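Cell division control protein 73 (Saccharomyces cerevisiae, PDB 3V46) works within the PAF1 complex in RNA polymerase II transcription and associated histone modification, its C-terminal Ras-like domain promoting association of the complex with chromatin. Local coordinates at residues M78-K81 against P82-D86; E161-L164 against I165-Y169; S25-T28 against V29-K33; Q129-Q132 against Q133-V136. All coordinates share one frame; numbering follows the deposited sequence. Where two conformers were deposited one is given.

Interaction 1: residues M78-K81 against P82-D86; sequences MFTK and PEYWD
Lys81 O takes the amide hydrogen of Tyr84 N at 3.0 Å, with the donor standing well above the carbonyl plane, and this bond closes the first turn where the chain passes through Pro82 into helical backbone angles. The charged pair nearby is looser. Lys81 and Glu83 run side by side in the same direction, and Lys81 NZ stays 3.7 Å from Glu83 OE2, a long salt bridge at an exposed surface.

Tyr84 turns its ring back over the chain that precedes it. Met78 O sits above the centre of one face, 3.4 Å from the ring plane, while Met78 CE reaches Tyr84 CE1 at 3.3 Å; the bend at chi3 (-76°) swings that methyl toward the ring. Lys81 CG comes against the CD2 side of the same ring, so the aliphatic part of the lysine packs while its ammonium end leads on to Glu83.

Phe79 lies between two aromatic neighbours. It stacks face to face on the six-membered ring of Trp85, centroids 4.2 Å apart and planes inclined by 29°, and Tyr84 directs an edge toward the phenylalanine face in an offset edge-to-face pair. Phe79 CD2 also touches Tyr84 CB at 3.3 Å. Beyond the turn, Phe79 and Trp85 both rest on Leu18 of strand 16-18, and Trp85 meets the ring of Tyr103. Phe79 is itself the centre of an inverse gamma turn, and its ring makes an aromatic cluster with those of Tyr84 and Trp85 in the loop between strands 68-73 and 88-92 of the Ras-like domain.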
# COMPACT_ATOMS: atom_id res chain seq x y z
N MET A 78 -7.79 -10.43 -9.85
CA MET A 78 -6.64 -11.06 -10.51
C MET A 78 -6.21 -12.34 -9.81
O MET A 78 -5.39 -13.09 -10.34
CB MET A 78 -5.45 -10.11 -10.56
CG MET A 78 -4.72 -9.92 -9.22
SD MET A 78 -3.22 -8.93 -9.36
CE MET A 78 -2.08 -10.11 -10.09
N PHE A 79 -6.75 -12.59 -8.62
CA PHE A 79 -6.28 -13.69 -7.78
C PHE A 79 -7.01 -14.98 -8.11
O PHE A 79 -7.80 -15.48 -7.32
CB PHE A 79 -6.45 -13.32 -6.30
CG PHE A 79 -5.51 -12.24 -5.84
CD1 PHE A 79 -5.80 -10.91 -6.08
CD2 PHE A 79 -4.34 -12.56 -5.19
CE1 PHE A 79 -4.93 -9.93 -5.65
CE2 PHE A 79 -3.48 -11.58 -4.77
CZ PHE A 79 -3.78 -10.27 -5.01
N THR A 80 -6.70 -15.51 -9.29
CA THR A 80 -7.40 -16.68 -9.81
C THR A 80 -6.73 -17.98 -9.38
O THR A 80 -7.28 -19.07 -9.59
CB THR A 80 -7.49 -16.61 -11.34
OG1 THR A 80 -6.19 -16.39 -11.89
CG2 THR A 80 -8.40 -15.46 -11.75
N LYS A 81 -5.55 -17.87 -8.79
CA LYS A 81 -4.90 -19.01 -8.16
C LYS A 81 -4.32 -18.55 -6.84
O LYS A 81 -3.87 -17.41 -6.72
CB LYS A 81 -3.82 -19.60 -9.06
CG LYS A 81 -2.84 -18.59 -9.61
CD LYS A 81 -1.86 -19.24 -10.59
CE LYS A 81 -2.58 -19.89 -11.76
NZ LYS A 81 -1.64 -20.53 -12.72
N PRO A 82 -4.34 -19.42 -5.82
CA PRO A 82 -3.89 -19.04 -4.48
C PRO A 82 -2.47 -18.48 -4.48
O PRO A 82 -2.13 -17.65 -3.63
CB PRO A 82 -3.97 -20.36 -3.70
CG PRO A 82 -4.96 -21.18 -4.44
CD PRO A 82 -4.78 -20.82 -5.88
N GLU A 83 -1.65 -18.92 -5.42
CA GLU A 83 -0.24 -18.50 -5.40
C GLU A 83 -0.06 -17.00 -5.64
O GLU A 83 0.98 -16.43 -5.29
CB GLU A 83 0.61 -19.34 -6.36
CG GLU A 83 0.06 -19.52 -7.77
CD GLU A 83 0.95 -20.43 -8.61
OE1 GLU A 83 1.98 -20.90 -8.09
OE2 GLU A 83 0.61 -20.68 -9.79
N TYR A 84 -1.07 -16.34 -6.22
CA TYR A 84 -1.04 -14.89 -6.35
C TYR A 84 -0.92 -14.26 -4.97
O TYR A 84 -0.29 -13.23 -4.79
CB TYR A 84 -2.31 -14.36 -7.03
CG TYR A 84 -2.29 -14.37 -8.54
CD1 TYR A 84 -1.75 -13.31 -9.26
CD2 TYR A 84 -2.83 -15.42 -9.26
CE1 TYR A 84 -1.73 -13.31 -10.64
CE2 TYR A 84 -2.82 -15.43 -10.64
CZ TYR A 84 -2.27 -14.37 -11.33
OH TYR A 84 -2.26 -14.37 -12.70
N TRP A 85 -1.55 -14.89 -3.98
CA TRP A 85 -1.53 -14.34 -2.63
C TRP A 85 -0.13 -14.31 -2.03
O TRP A 85 0.17 -13.45 -1.20
CB TRP A 85 -2.49 -15.09 -1.72
CG TRP A 85 -3.88 -14.67 -1.99
CD1 TRP A 85 -4.84 -15.34 -2.69
CD2 TRP A 85 -4.46 -13.42 -1.61
NE1 TRP A 85 -5.99 -14.59 -2.76
CE2 TRP A 85 -5.78 -13.41 -2.09
CE3 TRP A 85 -4.00 -12.32 -0.89
CZ2 TRP A 85 -6.64 -12.33 -1.89
CZ3 TRP A 85 -4.85 -11.25 -0.69
CH2 TRP A 85 -6.16 -11.27 -1.18
N ASP A 86 0.74 -15.23 -2.44
CA ASP A 86 2.11 -15.26 -1.93
C ASP A 86 2.91 -14.07 -2.43
O ASP A 86 3.98 -13.77 -1.89
CB ASP A 86 2.82 -16.54 -2.36
CG ASP A 86 2.21 -17.78 -1.76
OD1 ASP A 86 1.71 -17.71 -0.62
OD2 ASP A 86 2.25 -18.85 -2.43

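Interaction 2: residues E161-L164 against I165-Y169; sequences EKEL and ISRGY
Glu161 O and Lys162 O receive Ile165 N and Ser166 N in the regular pattern of a helix, and Arg167 N still reaches Glu163 O at 3.0 Å. The pattern then changes. Gly168 turns to positive phi (102°), and Tyr169 N bonds back to Leu164 O at 3.0 Å while Gly168 N reaches Ile165 O: a Schellman motif ends the helix. With these backbone angles a CB would collide with the carbonyl oxygen of Arg167, which calls for glycine.

Glu163 O carries a second donor, for Ser166 OG gives its proton to it at 2.7 Å. A chi1 of 78° turns the hydroxyl back to the preceding turn. Glu163 and Arg167 are not in direct charge contact; a water bridges them, donating to Glu163 OE2 at 2.6 Å and accepting from Arg167 NH1 at 2.9 Å. The same NH1 also bonds Val88 O, so the guanidinium links the helix end to the start of strand 88-92.

Leu164 sends CD2 over one face of the Tyr169 ring, 4.0 Å from its centroid and 19° off the normal, a CH-pi contact. With an alanine in place of the tyrosine the backbone bond to Leu164 O would remain, but Leu164 CD2 would probably lose the aromatic face it rests on, opening a gap beside Val89. Both side chains pack on Val89 of strand 88-92; Leu164 also meets Phe61, Tyr169 touches Pro11 and Pro15, and Glu161 OE2 binds Arg63 N, which fastens the end of helix 149-166 to the sheet and the loop after strand 54-59.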
# COMPACT_ATOMS: atom_id res chain seq x y z
N GLU A 161 11.36 -1.46 0.92
CA GLU A 161 12.60 -2.11 0.52
C GLU A 161 13.03 -3.14 1.57
O GLU A 161 13.40 -4.26 1.23
CB GLU A 161 13.70 -1.06 0.35
CG GLU A 161 15.02 -1.60 -0.11
CD GLU A 161 16.07 -0.52 -0.22
OE1 GLU A 161 16.21 0.28 0.73
OE2 GLU A 161 16.73 -0.45 -1.27
N LYS A 162 12.96 -2.75 2.83
CA LYS A 162 13.31 -3.61 3.95
C LYS A 162 12.42 -4.85 3.97
O LYS A 162 12.88 -5.98 4.19
CB LYS A 162 13.15 -2.82 5.24
CG LYS A 162 13.47 -3.57 6.52
CD LYS A 162 13.32 -2.65 7.74
CE LYS A 162 13.96 -1.28 7.48
NZ LYS A 162 13.77 -0.34 8.62
N GLU A 163 11.14 -4.63 3.71
CA GLU A 163 10.19 -5.73 3.72
C GLU A 163 10.51 -6.69 2.57
O GLU A 163 10.51 -7.90 2.77
CB GLU A 163 8.75 -5.21 3.63
CG GLU A 163 7.68 -6.28 3.59
CD GLU A 163 7.59 -7.11 4.87
OE1 GLU A 163 8.19 -6.71 5.89
OE2 GLU A 163 6.91 -8.16 4.85
N LEU A 164 10.80 -6.15 1.38
CA LEU A 164 11.13 -7.01 0.24
C LEU A 164 12.36 -7.86 0.50
O LEU A 164 12.39 -9.06 0.21
CB LEU A 164 11.34 -6.18 -1.03
CG LEU A 164 10.09 -5.48 -1.56
CD1 LEU A 164 10.45 -4.59 -2.72
CD2 LEU A 164 9.06 -6.51 -1.97
N ILE A 165 13.39 -7.25 1.06
CA ILE A 165 14.62 -7.97 1.36
C ILE A 165 14.32 -9.10 2.35
O ILE A 165 14.83 -10.21 2.21
CB ILE A 165 15.71 -7.02 1.87
CG1 ILE A 165 16.23 -6.18 0.70
CG2 ILE A 165 16.87 -7.78 2.52
CD1 ILE A 165 17.04 -4.98 1.12
N SER A 166 13.46 -8.83 3.32
CA SER A 166 13.12 -9.85 4.31
C SER A 166 12.30 -10.98 3.70
O SER A 166 12.39 -12.12 4.16
CB SER A 166 12.39 -9.24 5.51
OG SER A 166 11.03 -8.97 5.22
N ARG A 167 11.53 -10.68 2.65
CA ARG A 167 10.72 -11.70 1.97
C ARG A 167 11.52 -12.39 0.86
O ARG A 167 10.98 -13.22 0.12
CB ARG A 167 9.45 -11.10 1.35
CG ARG A 167 8.54 -10.32 2.31
CD ARG A 167 7.45 -11.16 2.95
NE ARG A 167 6.80 -12.09 2.03
CZ ARG A 167 5.59 -11.91 1.48
NH1 ARG A 167 4.88 -10.83 1.77
NH2 ARG A 167 5.10 -12.82 0.66
N GLY A 168 12.80 -12.04 0.73
CA GLY A 168 13.71 -12.79 -0.12
C GLY A 168 14.03 -12.20 -1.48
O GLY A 168 14.79 -12.78 -2.24
N TYR A 169 13.44 -11.05 -1.78
CA TYR A 169 13.73 -10.37 -3.04
C TYR A 169 15.21 -9.95 -3.01
O TYR A 169 15.72 -9.50 -1.99
CB TYR A 169 12.76 -9.19 -3.26
CG TYR A 169 11.31 -9.63 -3.49
CD1 TYR A 169 10.50 -10.04 -2.43
CD2 TYR A 169 10.75 -9.65 -4.77
CE1 TYR A 169 9.20 -10.45 -2.63
CE2 TYR A 169 9.44 -10.06 -4.99
CZ TYR A 169 8.67 -10.46 -3.91
OH TYR A 169 7.36 -10.89 -4.09
O HOH W 1 5.01 -8.25 3.10

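Interaction 3: residues S25-T28 against V29-K33; sequences SILT and VANIK
Thr28 O is approached by two amides from the turn ahead: Asn31 N bonds to it at 3.2 Å from above the carbonyl plane, and Ile32 N adds a weak bond. The threonine is gripped at its other polar atoms too. Its OG1 accepts Ala30 N at 3.0 Å, a chi1 of 73° leaving the hydroxyl facing the amides ahead, and its own N gives a nearly straight bond (174°) to Asn31 OD1 at 2.8 Å.

Asn31 folds its amide back over the chain leading into helix 32-38, where it occupies the N-cap position without making a capping bond itself. The carboxamide instead spans the preceding loop: OD1 takes the Thr28 amide, while ND2 bonds Ile26 O at 3.0 Å, lying in that carbonyl's plane, with a further bond to Val42 O. A leucine in its place would probably leave Thr28 N, Ile26 O and Val42 O without this amide partner and free the loop to shift against the helix start.

Leu27 crosses the asparagine at about a right angle, its CD2 lying 3.8 Å from Asn31 OD1. Leu27 CD1 makes a looser apolar contact with Ile32 CD1 at 4.3 Å, and both residues pack on Phe92 of strand 88-92. Ile26 and Leu27 lie against Phe120 of strand 116-122, and the Ile26 carbonyl accepts a second bond from Tyr41 OH.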
# COMPACT_ATOMS: atom_id res chain seq x y z
N SER A 25 -10.56 7.15 2.30
CA SER A 25 -9.17 6.85 1.91
C SER A 25 -8.45 8.08 1.41
O SER A 25 -8.97 8.80 0.56
CB SER A 25 -9.14 5.79 0.82
OG SER A 25 -9.52 4.53 1.35
N ILE A 26 -7.26 8.33 1.93
CA ILE A 26 -6.48 9.46 1.43
C ILE A 26 -5.55 9.03 0.30
O ILE A 26 -5.19 9.87 -0.52
CB ILE A 26 -5.74 10.27 2.54
CG1 ILE A 26 -4.56 9.51 3.14
CG2 ILE A 26 -6.73 10.70 3.63
CD1 ILE A 26 -3.82 10.33 4.21
N LEU A 27 -5.19 7.74 0.24
CA LEU A 27 -4.43 7.17 -0.88
C LEU A 27 -5.24 6.07 -1.55
O LEU A 27 -5.76 5.18 -0.88
CB LEU A 27 -3.09 6.61 -0.42
CG LEU A 27 -2.01 7.60 -0.01
CD1 LEU A 27 -0.78 6.88 0.55
CD2 LEU A 27 -1.62 8.48 -1.18
N THR A 28 -5.36 6.15 -2.88
CA THR A 28 -6.07 5.15 -3.66
C THR A 28 -5.30 4.89 -4.95
O THR A 28 -4.30 5.55 -5.21
CB THR A 28 -7.45 5.65 -4.06
OG1 THR A 28 -7.31 6.64 -5.08
CG2 THR A 28 -8.17 6.26 -2.86
N VAL A 29 -5.74 3.94 -5.77
CA VAL A 29 -5.05 3.72 -7.04
C VAL A 29 -5.06 4.98 -7.91
O VAL A 29 -4.22 5.11 -8.80
CB VAL A 29 -5.60 2.53 -7.88
CG1 VAL A 29 -5.23 1.22 -7.26
CG2 VAL A 29 -7.12 2.66 -8.09
N ALA A 30 -5.99 5.90 -7.67
CA ALA A 30 -6.09 7.09 -8.51
C ALA A 30 -4.97 8.09 -8.26
O ALA A 30 -4.62 8.85 -9.17
CB ALA A 30 -7.45 7.75 -8.37
N ASN A 31 -4.42 8.12 -7.04
CA ASN A 31 -3.38 9.10 -6.71
C ASN A 31 -2.07 8.50 -6.24
O ASN A 31 -1.13 9.23 -5.90
CB ASN A 31 -3.89 10.13 -5.68
CG ASN A 31 -4.08 9.55 -4.29
OD1 ASN A 31 -4.05 8.35 -4.09
ND2 ASN A 31 -4.30 10.42 -3.32
N ILE A 32 -1.96 7.18 -6.25
CA ILE A 32 -0.79 6.53 -5.70
C ILE A 32 0.46 6.73 -6.55
O ILE A 32 1.55 6.82 -6.03
CB ILE A 32 -1.04 5.02 -5.44
CG1 ILE A 32 0.07 4.43 -4.56
CG2 ILE A 32 -1.17 4.25 -6.75
CD1 ILE A 32 0.10 4.97 -3.15
N LYS A 33 0.32 6.79 -7.87
CA LYS A 33 1.49 7.00 -8.71
C LYS A 33 2.08 8.39 -8.47
O LYS A 33 3.29 8.54 -8.31
CB LYS A 33 1.13 6.79 -10.18
CG LYS A 33 2.31 6.87 -11.11
CD LYS A 33 1.87 6.62 -12.55
CE LYS A 33 1.13 5.31 -12.69
NZ LYS A 33 0.93 4.96 -14.13

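Interaction 4: residues Q129-Q132 against Q133-V136; sequences QHVQ and QWNV
His130 and Trp134 come side by side because the imidazole takes a first torsion of 59°, between its own N and carbonyl carbon, while the indole swings to the side of its backbone N (chi1 -67°). The histidine edge then points at the face of the tryptophan six-membered ring in an offset edge-to-face pair, planes 76° apart, with His130 CD2 3.7 Å from Trp134 CZ2. His130 NE2 is hydrogen-bonded to Gly95 O, which fixes the turn of the ring.

Two further groups from the helix meet the indole face. His130 O lies 3.2 Å from Trp134 CD1, above the ring plane and toward its rim. Val131 CG2 makes a CH-pi contact, 4.2 Å from the centroid of the six-membered ring. The ring therefore lies against the last turn of helix 129-133 as the chain leaves it, and the ring of Phe100 meets it edge-to-face.

On the solvent side Gln129 and Gln133 join along the helix. Gln133 NE2 donates to Gln129 OE1 at 2.9 Å, in the plane of that carbonyl, and the two amides are only moderately inclined. Gln133 N also bonds Gln129 O at 3.2 Å. The bonds at the very end are weak: Trp134 N approaches His130 O at 3.4 Å and Val131 O at 3.1 Å.

Lys138 NZ binds the carbonyls of Gln132, Trp134 and Val136, so a positive charge would probably partly offset the negative end of the helix dipole. With backbone bonding weak here, side-chain packing on the indole and this lysine probably share in holding the turn into strand 136-141.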
# COMPACT_ATOMS: atom_id res chain seq x y z
N GLN A 129 -9.67 2.68 17.18
CA GLN A 129 -8.99 1.85 18.15
C GLN A 129 -8.59 0.49 17.57
O GLN A 129 -7.49 0.00 17.84
CB GLN A 129 -9.84 1.64 19.41
CG GLN A 129 -9.08 0.96 20.54
CD GLN A 129 -7.91 1.79 21.03
OE1 GLN A 129 -6.76 1.36 20.98
NE2 GLN A 129 -8.20 2.99 21.52
N HIS A 130 -9.46 -0.12 16.78
CA HIS A 130 -9.16 -1.45 16.27
C HIS A 130 -7.97 -1.40 15.32
O HIS A 130 -7.19 -2.34 15.25
CB HIS A 130 -10.38 -2.13 15.62
CG HIS A 130 -10.95 -1.36 14.47
ND1 HIS A 130 -11.76 -0.26 14.64
CD2 HIS A 130 -10.86 -1.56 13.13
CE1 HIS A 130 -12.13 0.20 13.45
NE2 HIS A 130 -11.59 -0.58 12.53
N VAL A 131 -7.84 -0.30 14.59
CA VAL A 131 -6.69 -0.12 13.69
C VAL A 131 -5.39 0.09 14.48
O VAL A 131 -4.33 -0.41 14.11
CB VAL A 131 -6.93 1.06 12.72
CG1 VAL A 131 -5.69 1.35 11.88
CG2 VAL A 131 -8.13 0.77 11.82
N GLN A 132 -5.46 0.82 15.58
CA GLN A 132 -4.30 1.02 16.42
C GLN A 132 -3.73 -0.33 16.87
O GLN A 132 -2.52 -0.50 16.98
CB GLN A 132 -4.65 1.87 17.64
CG GLN A 132 -3.45 2.50 18.31
CD GLN A 132 -2.87 3.63 17.50
OE1 GLN A 132 -3.43 4.72 17.43
NE2 GLN A 132 -1.74 3.37 16.86
N GLN A 133 -4.61 -1.29 17.13
CA GLN A 133 -4.16 -2.60 17.62
C GLN A 133 -3.57 -3.47 16.52
O GLN A 133 -2.76 -4.36 16.80
CB GLN A 133 -5.30 -3.35 18.31
CG GLN A 133 -5.88 -2.61 19.52
CD GLN A 133 -4.79 -2.07 20.42
OE1 GLN A 133 -3.91 -2.81 20.86
NE2 GLN A 133 -4.84 -0.76 20.69
N TRP A 134 -3.96 -3.24 15.27
CA TRP A 134 -3.40 -4.01 14.17
C TRP A 134 -1.91 -3.76 14.05
O TRP A 134 -1.43 -2.64 14.29
CB TRP A 134 -4.03 -3.64 12.83
CG TRP A 134 -5.48 -4.00 12.68
CD1 TRP A 134 -6.22 -4.82 13.49
CD2 TRP A 134 -6.37 -3.53 11.66
NE1 TRP A 134 -7.52 -4.89 13.03
CE2 TRP A 134 -7.63 -4.12 11.90
CE3 TRP A 134 -6.22 -2.68 10.56
CZ2 TRP A 134 -8.74 -3.87 11.08
CZ3 TRP A 134 -7.32 -2.44 9.75
CH2 TRP A 134 -8.56 -3.03 10.02
N ASN A 135 -1.20 -4.81 13.65
CA ASN A 135 0.21 -4.75 13.33
C ASN A 135 0.41 -4.11 11.96
O ASN A 135 0.90 -4.76 11.03
CB ASN A 135 0.79 -6.16 13.32
CG ASN A 135 2.30 -6.18 13.10
OD1 ASN A 135 3.02 -5.32 13.60
ND2 ASN A 135 2.77 -7.17 12.37
N VAL A 136 0.02 -2.85 11.86
CA VAL A 136 0.23 -2.06 10.65
C VAL A 136 0.97 -0.77 11.00
O VAL A 136 0.89 -0.26 12.12
CB VAL A 136 -1.12 -1.72 9.92
CG1 VAL A 136 -1.88 -2.99 9.57
CG2 VAL A 136 -1.97 -0.76 10.74

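Overall arrangement
From the N terminus, interaction 3 comes first, closing the turn that leads from the loop after strand 16-18 into helix 32-38. Interaction 1 follows in the loop between strands 68-73 and 88-92, interaction 4 ends helix 129-133 ahead of edge strand 136-141, and interaction 2 finishes helix 149-166. All are local and in series; none nests in or crosses another. Interactions 1 and 2 touch, Arg167 NH2 lying 2.9 Å from Asp86 O, so the C-terminal helix end meets the loop before strand 88-92. Interactions 2 and 3 lie on opposite sides of the chain's centre, and both pack on strand 88-92 of the mixed sheet.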